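Local atomic coordinates of peptide ABC transporter, peptide-binding protein (Thermus thermophilus, PDB entry 2D5W), a protein that binds oligopeptides, here captured with a pentapeptide, and probably passes them to an ABC transporter for uptake across the membrane. Residues Y107-K112 / R168-A173; Y370-K375 / A426-K431; M384-R387 / I393-R396. All blocks are in the same frame, centred on the assembly; numbering follows the deposited sequence.

Interaction 1 of 3, residues Y107-K112 / R168-A173; sequences YFEVGK and RVKAAA
Glu109 and Lys170 form a salt bridge between the neighbouring helices 101-112 and 159-173 on the surface of this periplasmic-binding-protein fold, and they are the only residues of 107-112 and 168-173 that touch across the gap. Lys170 NZ donates a short hydrogen bond to Glu109 OE2, 2.6 Å away. The ammonium group does not arrive in the carboxylate plane but from above it, 49° out, with the two side chains crossing at about a right angle. The lysine methylene CD also lies against the same oxygen, 3.3 Å from Glu109 OE2, so the lysine meets the acid with part of its alkyl chain as well as its charge. The other oxygen, Glu109 OE1, is 3.8 Å from Lys170 NZ and is served by water, which donates to it at 3.0 Å and accepts a weak bond from Lys170 NZ.

Shape brings the groups together. Glu109 sends CG anti to its backbone nitrogen (chi1 -173°) and continues extended, whereas Lys170 bends at chi3 (-61°) to turn its amino end into the acid. Lys170 NZ has a second salt bridge to Glu167 OE2, one turn earlier on its own helix. The lysine is thus paired with two carboxylates, which would probably stabilise its positive charge and offset repulsion between the acids. Beyond the bridge, helix 182-194 touches both helices, through Val110 on Phe193 and Val169 on Leu188. Val110 also touches Trp166, and that tryptophan sends its NE1 to Glu109 OE2, the very oxygen that takes the lysine's hydrogen bond.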
loop_
_atom_site.group_PDB
_atom_site.type_symbol
_atom_site.label_atom_id
_atom_site.label_comp_id
_atom_site.label_asym_id
_atom_site.label_seq_id
_atom_site.Cartn_x
_atom_site.Cartn_y
_atom_site.Cartn_z
ATOM N N TYR A 107 -19.718 -8.295 -2.476
ATOM C CA TYR A 107 -18.544 -7.601 -1.952
ATOM C C TYR A 107 -18.871 -6.979 -0.589
ATOM O O TYR A 107 -18.111 -7.122 0.375
ATOM C CB TYR A 107 -18.126 -6.508 -2.940
ATOM C CG TYR A 107 -16.965 -5.643 -2.501
ATOM C CD1 TYR A 107 -15.649 -6.004 -2.789
ATOM C CD2 TYR A 107 -17.186 -4.452 -1.810
ATOM C CE1 TYR A 107 -14.585 -5.195 -2.401
ATOM C CE2 TYR A 107 -16.128 -3.639 -1.416
ATOM C CZ TYR A 107 -14.833 -4.016 -1.716
ATOM O OH TYR A 107 -13.785 -3.209 -1.336
ATOM N N PHE A 108 -20.002 -6.284 -0.508
ATOM C CA PHE A 108 -20.398 -5.651 0.741
ATOM C C PHE A 108 -20.707 -6.630 1.865
ATOM O O PHE A 108 -20.383 -6.366 3.024
ATOM C CB PHE A 108 -21.584 -4.706 0.517
ATOM C CG PHE A 108 -21.171 -3.306 0.174
ATOM C CD1 PHE A 108 -20.790 -2.976 -1.122
ATOM C CD2 PHE A 108 -21.095 -2.333 1.167
ATOM C CE1 PHE A 108 -20.332 -1.695 -1.427
ATOM C CE2 PHE A 108 -20.638 -1.051 0.873
ATOM C CZ PHE A 108 -20.255 -0.731 -0.424
ATOM N N GLU A 109 -21.319 -7.761 1.538
ATOM C CA GLU A 109 -21.637 -8.738 2.568
ATOM C C GLU A 109 -20.362 -9.278 3.217
ATOM O O GLU A 109 -20.297 -9.447 4.435
ATOM C CB GLU A 109 -22.450 -9.883 1.972
ATOM C CG GLU A 109 -22.968 -10.868 2.998
ATOM C CD GLU A 109 -23.953 -11.848 2.400
ATOM O OE1 GLU A 109 -25.090 -11.435 2.086
ATOM O OE2 GLU A 109 -23.586 -13.024 2.233
ATOM N N VAL A 110 -19.343 -9.543 2.407
ATOM C CA VAL A 110 -18.086 -10.056 2.935
ATOM C C VAL A 110 -17.376 -8.987 3.772
ATOM O O VAL A 110 -16.890 -9.269 4.867
ATOM C CB VAL A 110 -17.169 -10.546 1.786
ATOM C CG1 VAL A 110 -15.835 -11.033 2.345
ATOM C CG2 VAL A 110 -17.863 -11.674 1.026
ATOM N N GLY A 111 -17.335 -7.756 3.273
ATOM C CA GLY A 111 -16.681 -6.693 4.016
ATOM C C GLY A 111 -17.375 -6.372 5.329
ATOM O O GLY A 111 -16.729 -5.957 6.292
ATOM N N LYS A 112 -18.691 -6.569 5.370
ATOM C CA LYS A 112 -19.499 -6.287 6.558
ATOM C C LYS A 112 -19.532 -7.421 7.576
ATOM O O LYS A 112 -20.045 -7.246 8.683
ATOM C CB LYS A 112 -20.940 -5.973 6.145
ATOM C CG LYS A 112 -21.127 -4.667 5.406
ATOM C CD LYS A 112 -21.102 -3.496 6.362
ATOM C CE LYS A 112 -21.415 -2.204 5.634
ATOM N NZ LYS A 112 -21.492 -1.051 6.572
ATOM N N ARG A 168 -21.205 -21.186 2.834
ATOM C CA ARG A 168 -20.762 -22.223 3.754
ATOM C C ARG A 168 -19.940 -21.601 4.879
ATOM O O ARG A 168 -20.065 -21.991 6.041
ATOM C CB ARG A 168 -19.933 -23.279 3.018
ATOM C CG ARG A 168 -20.754 -24.159 2.081
ATOM C CD ARG A 168 -19.936 -25.329 1.557
ATOM N NE ARG A 168 -19.014 -24.942 0.493
ATOM C CZ ARG A 168 -19.376 -24.718 -0.767
ATOM N NH1 ARG A 168 -20.646 -24.845 -1.127
ATOM N NH2 ARG A 168 -18.468 -24.369 -1.669
ATOM N N VAL A 169 -19.105 -20.627 4.531
ATOM C CA VAL A 169 -18.275 -19.943 5.514
ATOM C C VAL A 169 -19.158 -19.199 6.513
ATOM O O VAL A 169 -18.922 -19.258 7.718
ATOM C CB VAL A 169 -17.299 -18.957 4.822
ATOM C CG1 VAL A 169 -16.557 -18.120 5.864
ATOM C CG2 VAL A 169 -16.305 -19.738 3.970
ATOM N N LYS A 170 -20.179 -18.506 6.014
ATOM C CA LYS A 170 -21.092 -17.775 6.887
ATOM C C LYS A 170 -21.777 -18.715 7.869
ATOM O O LYS A 170 -21.917 -18.398 9.052
ATOM C CB LYS A 170 -22.166 -17.049 6.075
ATOM C CG LYS A 170 -21.681 -15.819 5.343
ATOM C CD LYS A 170 -22.853 -14.980 4.845
ATOM C CE LYS A 170 -23.734 -15.753 3.876
ATOM N NZ LYS A 170 -24.895 -14.935 3.424
ATOM N N ALA A 171 -22.212 -19.870 7.375
ATOM C CA ALA A 171 -22.885 -20.845 8.223
ATOM C C ALA A 171 -21.954 -21.287 9.345
ATOM O O ALA A 171 -22.372 -21.421 10.494
ATOM C CB ALA A 171 -23.323 -22.050 7.396
ATOM N N ALA A 172 -20.686 -21.502 9.011
ATOM C CA ALA A 172 -19.704 -21.929 10.000
ATOM C C ALA A 172 -19.391 -20.809 10.989
ATOM O O ALA A 172 -19.153 -21.061 12.170
ATOM C CB ALA A 172 -18.425 -22.384 9.304
ATOM N N ALA A 173 -19.403 -19.571 10.505
ATOM C CA ALA A 173 -19.110 -18.418 11.349
ATOM C C ALA A 173 -20.167 -18.180 12.426
ATOM O O ALA A 173 -19.877 -17.577 13.458
ATOM C CB ALA A 173 -18.953 -17.167 10.487
HETATM O O HOH W 1 -26.572 -13.690 0.840
#

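Interaction 2 of 3, residues Y370-K375 / A426-K431; sequences YEFDLK and AEDLKK
Leu374 meets Lys431 and Asp428 where the first turn of helix 374-383 leans on the C-terminal part of helix 416-431, a surface helix-to-helix contact with Leu374 and Asp428 CA atoms 8.0 Å apart. From its backbone, Leu374 directs CB toward the longer helix, and CG divides the contact between two methyls. CD1 lies beside the alkyl part of Lys431, 4.0 Å from Lys431 CD and a little farther from its CB. The other methyl, Leu374 CD2, is 4.0 Å from the backbone oxygen Asp428 O. Elsewhere the leucine also touches Ala334 and Ile432.

Phe372, just ahead of the helix, adds a second point of contact. With CG anti to the backbone nitrogen (chi1 177°), its ring reaches across until CZ is 3.6 Å from Asp428 OD1; ring and carboxylate planes stand 43° apart. Between Phe372 and Leu374 in sequence, Asp373 is the N-cap, its OD1 accepting from Lys376 N and, weakly, from Lys375 N.

No hydrogen bond or salt bridge crosses between 370-375 and 426-431. Lys431 instead extends to a long salt bridge within its own segment, with NZ 3.7 Å from Asp428 OD2. Across the contact, carbon of Phe372 and Leu374 meets the carboxylate and backbone oxygens of Asp428 and the lysine's alkyl chain, an association of van der Waals kind.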
loop_
_atom_site.group_PDB
_atom_site.type_symbol
_atom_site.label_atom_id
_atom_site.label_comp_id
_atom_site.label_asym_id
_atom_site.label_seq_id
_atom_site.Cartn_x
_atom_site.Cartn_y
_atom_site.Cartn_z
ATOM N N TYR A 370 14.501 15.932 14.120
ATOM C CA TYR A 370 15.505 15.285 14.954
ATOM C C TYR A 370 16.800 15.121 14.173
ATOM O O TYR A 370 16.967 14.170 13.407
ATOM C CB TYR A 370 14.990 13.924 15.415
ATOM C CG TYR A 370 13.768 14.022 16.295
ATOM C CD1 TYR A 370 13.884 14.036 17.684
ATOM C CD2 TYR A 370 12.491 14.115 15.739
ATOM C CE1 TYR A 370 12.764 14.135 18.498
ATOM C CE2 TYR A 370 11.360 14.216 16.545
ATOM C CZ TYR A 370 11.503 14.224 17.924
ATOM O OH TYR A 370 10.390 14.303 18.727
ATOM N N GLU A 371 17.722 16.053 14.378
ATOM C CA GLU A 371 18.996 16.018 13.678
ATOM C C GLU A 371 19.887 14.888 14.184
ATOM O O GLU A 371 19.685 14.364 15.278
ATOM C CB GLU A 371 19.726 17.360 13.837
ATOM C CG GLU A 371 20.398 17.581 15.195
ATOM C CD GLU A 371 19.446 18.002 16.302
ATOM O OE1 GLU A 371 18.213 17.967 16.102
ATOM O OE2 GLU A 371 19.941 18.370 17.388
ATOM N N PHE A 372 20.865 14.510 13.371
ATOM C CA PHE A 372 21.803 13.466 13.749
ATOM C C PHE A 372 22.697 14.017 14.856
ATOM O O PHE A 372 23.435 14.979 14.643
ATOM C CB PHE A 372 22.649 13.063 12.542
ATOM C CG PHE A 372 23.691 12.028 12.852
ATOM C CD1 PHE A 372 23.332 10.801 13.397
ATOM C CD2 PHE A 372 25.035 12.282 12.602
ATOM C CE1 PHE A 372 24.296 9.840 13.689
ATOM C CE2 PHE A 372 26.007 11.327 12.890
ATOM C CZ PHE A 372 25.637 10.104 13.434
ATOM N N ASP A 373 22.614 13.417 16.038
ATOM C CA ASP A 373 23.415 13.851 17.182
ATOM C C ASP A 373 23.514 12.708 18.182
ATOM O O ASP A 373 22.598 12.478 18.976
ATOM C CB ASP A 373 22.763 15.057 17.860
ATOM C CG ASP A 373 23.653 15.686 18.917
ATOM O OD1 ASP A 373 24.404 14.951 19.588
ATOM O OD2 ASP A 373 23.591 16.921 19.082
ATOM N N LEU A 374 24.634 11.996 18.149
ATOM C CA LEU A 374 24.832 10.870 19.048
ATOM C C LEU A 374 24.862 11.283 20.515
ATOM O O LEU A 374 24.484 10.505 21.387
ATOM C CB LEU A 374 26.115 10.123 18.678
ATOM C CG LEU A 374 26.111 9.482 17.286
ATOM C CD1 LEU A 374 27.431 8.766 17.050
ATOM C CD2 LEU A 374 24.951 8.505 17.166
ATOM N N LYS A 375 25.305 12.505 20.792
ATOM C CA LYS A 375 25.353 12.979 22.170
ATOM C C LYS A 375 23.947 13.068 22.751
ATOM O O LYS A 375 23.711 12.667 23.893
ATOM C CB LYS A 375 26.032 14.350 22.245
ATOM C CG LYS A 375 27.515 14.324 21.919
ATOM C CD LYS A 375 28.135 15.710 22.030
ATOM C CE LYS A 375 28.004 16.273 23.439
ATOM N NZ LYS A 375 28.685 15.416 24.449
ATOM N N ALA A 426 23.501 0.872 11.541
ATOM C CA ALA A 426 24.053 -0.001 12.576
ATOM C C ALA A 426 25.406 0.473 13.090
ATOM O O ALA A 426 25.706 0.345 14.278
ATOM C CB ALA A 426 24.171 -1.426 12.049
ATOM N N GLU A 427 26.220 1.018 12.195
ATOM C CA GLU A 427 27.545 1.490 12.574
ATOM C C GLU A 427 27.458 2.619 13.597
ATOM O O GLU A 427 28.233 2.662 14.552
ATOM C CB GLU A 427 28.307 1.953 11.332
ATOM C CG GLU A 427 29.780 2.223 11.578
ATOM C CD GLU A 427 30.560 2.404 10.292
ATOM O OE1 GLU A 427 30.539 1.479 9.454
ATOM O OE2 GLU A 427 31.193 3.466 10.121
ATOM N N ASP A 428 26.510 3.532 13.410
ATOM C CA ASP A 428 26.341 4.643 14.340
ATOM C C ASP A 428 25.628 4.211 15.617
ATOM O O ASP A 428 25.980 4.650 16.711
ATOM C CB ASP A 428 25.571 5.782 13.670
ATOM C CG ASP A 428 26.438 6.586 12.719
ATOM O OD1 ASP A 428 25.925 7.021 11.667
ATOM O OD2 ASP A 428 27.633 6.793 13.032
ATOM N N LEU A 429 24.625 3.351 15.478
ATOM C CA LEU A 429 23.895 2.865 16.640
ATOM C C LEU A 429 24.848 2.149 17.595
ATOM O O LEU A 429 24.738 2.282 18.817
ATOM C CB LEU A 429 22.768 1.924 16.199
ATOM C CG LEU A 429 21.566 2.619 15.548
ATOM C CD1 LEU A 429 20.713 1.605 14.810
ATOM C CD2 LEU A 429 20.748 3.328 16.620
ATOM N N LYS A 430 25.800 1.407 17.039
ATOM C CA LYS A 430 26.759 0.684 17.863
ATOM C C LYS A 430 27.609 1.638 18.703
ATOM O O LYS A 430 27.961 1.322 19.838
ATOM C CB LYS A 430 27.662 -0.185 16.985
ATOM C CG LYS A 430 28.669 -1.012 17.772
ATOM C CD LYS A 430 29.513 -1.896 16.866
ATOM C CE LYS A 430 28.674 -2.955 16.169
ATOM N NZ LYS A 430 29.514 -3.853 15.328
ATOM N N LYS A 431 27.930 2.807 18.154
ATOM C CA LYS A 431 28.741 3.785 18.875
ATOM C C LYS A 431 28.101 4.207 20.192
ATOM O O LYS A 431 28.808 4.521 21.151
ATOM C CB LYS A 431 28.992 5.022 18.008
ATOM C CG LYS A 431 29.817 4.737 16.763
ATOM C CD LYS A 431 30.104 6.006 15.979
ATOM C CE LYS A 431 30.898 5.701 14.719
ATOM N NZ LYS A 431 31.233 6.938 13.961
#

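Interaction 3 of 3, residues M384-R387 / I393-R396; sequences MGWR and ILQR
Arg396 lies over one face of the Trp386 indole at the root of a beta-hairpin. Its CG makes a CH-pi contact 3.6 Å from the centroid of the six-membered ring, and Arg396 NE is 3.3 Å from Trp386 CZ2; guanidinium and indole are nearly parallel, 15° apart. Arg396 CG sits between backbone N and carbonyl carbon (chi1 75°), and from there the extended chain runs across the ring. Among apolar contacts, Leu394 CB meets Trp386 CE3 at 3.6 Å.

Hydrogen bonds form a second group. Arg396 NH2 donates to Met384 O at 3.0 Å, within both the guanidinium and the carbonyl planes, while NH1 holds Asp319 O. Arg387 and Gln395 form an antiparallel hydrogen-bonded pair: Arg387 N to Gln395 O, 3.0 Å, and Gln395 N to Arg387 O, 2.8 Å. An alanine in place of Trp386 would remove the indole, and is likely to open a gap beside Leu394 and leave the arginine's CG-to-NE chain without the face it lies on.

Trp386 and Leu394 both touch Leu381 of helix 374-383, and both pack on strand 401-410 through Phe405, whereas Met384 reaches Arg326 and Thr327 of helix 325-333.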
loop_
_atom_site.group_PDB
_atom_site.type_symbol
_atom_site.label_atom_id
_atom_site.label_comp_id
_atom_site.label_asym_id
_atom_site.label_seq_id
_atom_site.Cartn_x
_atom_site.Cartn_y
_atom_site.Cartn_z
ATOM N N MET A 384 17.209 6.913 31.069
ATOM C CA MET A 384 16.344 5.765 31.303
ATOM C C MET A 384 17.046 4.562 31.927
ATOM O O MET A 384 16.540 3.440 31.877
ATOM C CB MET A 384 15.640 5.371 30.003
ATOM C CG MET A 384 14.642 6.429 29.542
ATOM S SD MET A 384 13.751 6.011 28.037
ATOM C CE MET A 384 15.053 6.240 26.815
ATOM N N GLY A 385 18.215 4.806 32.514
ATOM C CA GLY A 385 18.945 3.750 33.195
ATOM C C GLY A 385 19.954 2.916 32.432
ATOM O O GLY A 385 20.627 2.075 33.033
ATOM N N TRP A 386 20.078 3.126 31.126
ATOM C CA TRP A 386 21.025 2.344 30.340
ATOM C C TRP A 386 22.482 2.702 30.608
ATOM O O TRP A 386 22.831 3.877 30.717
ATOM C CB TRP A 386 20.768 2.519 28.840
ATOM C CG TRP A 386 19.431 2.041 28.370
ATOM C CD1 TRP A 386 18.334 2.808 28.110
ATOM C CD2 TRP A 386 19.058 0.690 28.071
ATOM N NE1 TRP A 386 17.301 2.020 27.662
ATOM C CE2 TRP A 386 17.717 0.715 27.628
ATOM C CE3 TRP A 386 19.728 -0.539 28.134
ATOM C CZ2 TRP A 386 17.031 -0.442 27.247
ATOM C CZ3 TRP A 386 19.048 -1.691 27.756
ATOM C CH2 TRP A 386 17.710 -1.632 27.316
ATOM N N ARG A 387 23.322 1.673 30.703
ATOM C CA ARG A 387 24.760 1.832 30.905
ATOM C C ARG A 387 25.447 0.762 30.066
ATOM O O ARG A 387 24.998 -0.380 30.023
ATOM C CB ARG A 387 25.145 1.659 32.379
ATOM C CG ARG A 387 24.557 2.710 33.310
ATOM C CD ARG A 387 25.429 2.914 34.543
ATOM N NE ARG A 387 25.712 1.665 35.246
ATOM C CZ ARG A 387 24.787 0.889 35.803
ATOM N NH1 ARG A 387 25.145 -0.229 36.421
ATOM N NH2 ARG A 387 23.506 1.229 35.745
ATOM N N ILE A 393 27.643 -2.613 24.514
ATOM C CA ILE A 393 26.201 -2.524 24.301
ATOM C C ILE A 393 25.470 -2.197 25.602
ATOM O O ILE A 393 25.756 -2.774 26.654
ATOM C CB ILE A 393 25.669 -3.848 23.700
ATOM C CG1 ILE A 393 26.367 -4.117 22.360
ATOM C CG2 ILE A 393 24.156 -3.792 23.529
ATOM C CD1 ILE A 393 26.281 -2.974 21.356
ATOM N N LEU A 394 24.526 -1.266 25.525
ATOM C CA LEU A 394 23.771 -0.839 26.697
ATOM C C LEU A 394 23.026 -1.954 27.415
ATOM O O LEU A 394 22.498 -2.876 26.789
ATOM C CB LEU A 394 22.777 0.256 26.306
ATOM C CG LEU A 394 23.378 1.545 25.745
ATOM C CD1 LEU A 394 22.265 2.411 25.178
ATOM C CD2 LEU A 394 24.143 2.283 26.832
ATOM N N GLN A 395 22.986 -1.843 28.740
ATOM C CA GLN A 395 22.303 -2.799 29.603
ATOM C C GLN A 395 21.559 -2.039 30.696
ATOM O O GLN A 395 21.916 -0.910 31.033
ATOM C CB GLN A 395 23.303 -3.732 30.301
ATOM C CG GLN A 395 24.167 -4.583 29.395
ATOM C CD GLN A 395 25.140 -5.458 30.182
ATOM O OE1 GLN A 395 25.874 -6.260 29.607
ATOM N NE2 GLN A 395 25.146 -5.302 31.502
ATOM N N ARG A 396 20.527 -2.672 31.239
ATOM C CA ARG A 396 19.761 -2.108 32.344
ATOM C C ARG A 396 18.914 -3.225 32.937
ATOM O O ARG A 396 18.796 -4.301 32.351
ATOM C CB ARG A 396 18.876 -0.941 31.889
ATOM C CG ARG A 396 17.631 -1.313 31.106
ATOM C CD ARG A 396 16.769 -0.081 30.882
ATOM N NE ARG A 396 15.535 -0.391 30.166
ATOM C CZ ARG A 396 14.522 0.455 30.016
ATOM N NH1 ARG A 396 13.439 0.080 29.347
ATOM N NH2 ARG A 396 14.584 1.675 30.535
#

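Overall arrangement
Interactions 2 and 3 belong to one neighbourhood, their centres about 16 Å and their nearest atoms about 5 Å apart. Helix 374-383 joins them: interaction 2 holds its start, and interaction 3 lies just past its end. A second connection runs through Lys388, the residue after Arg387: Lys388 NZ bonds to Lys431 O. Leu394 also pairs by backbone with Gly433. Interaction 1 stands apart, its centre about 50 Å from each of the others and its nearest atoms about 35 Å from interaction 2 and 38 Å from interaction 3; interactions 1 and 2 lie on opposite sides of the chain's centre. All three lie in the outer part of the chain: a salt bridge, a contact of carbon with carboxylate and lysine chain, and a partly buried ring-arginine and strand contact.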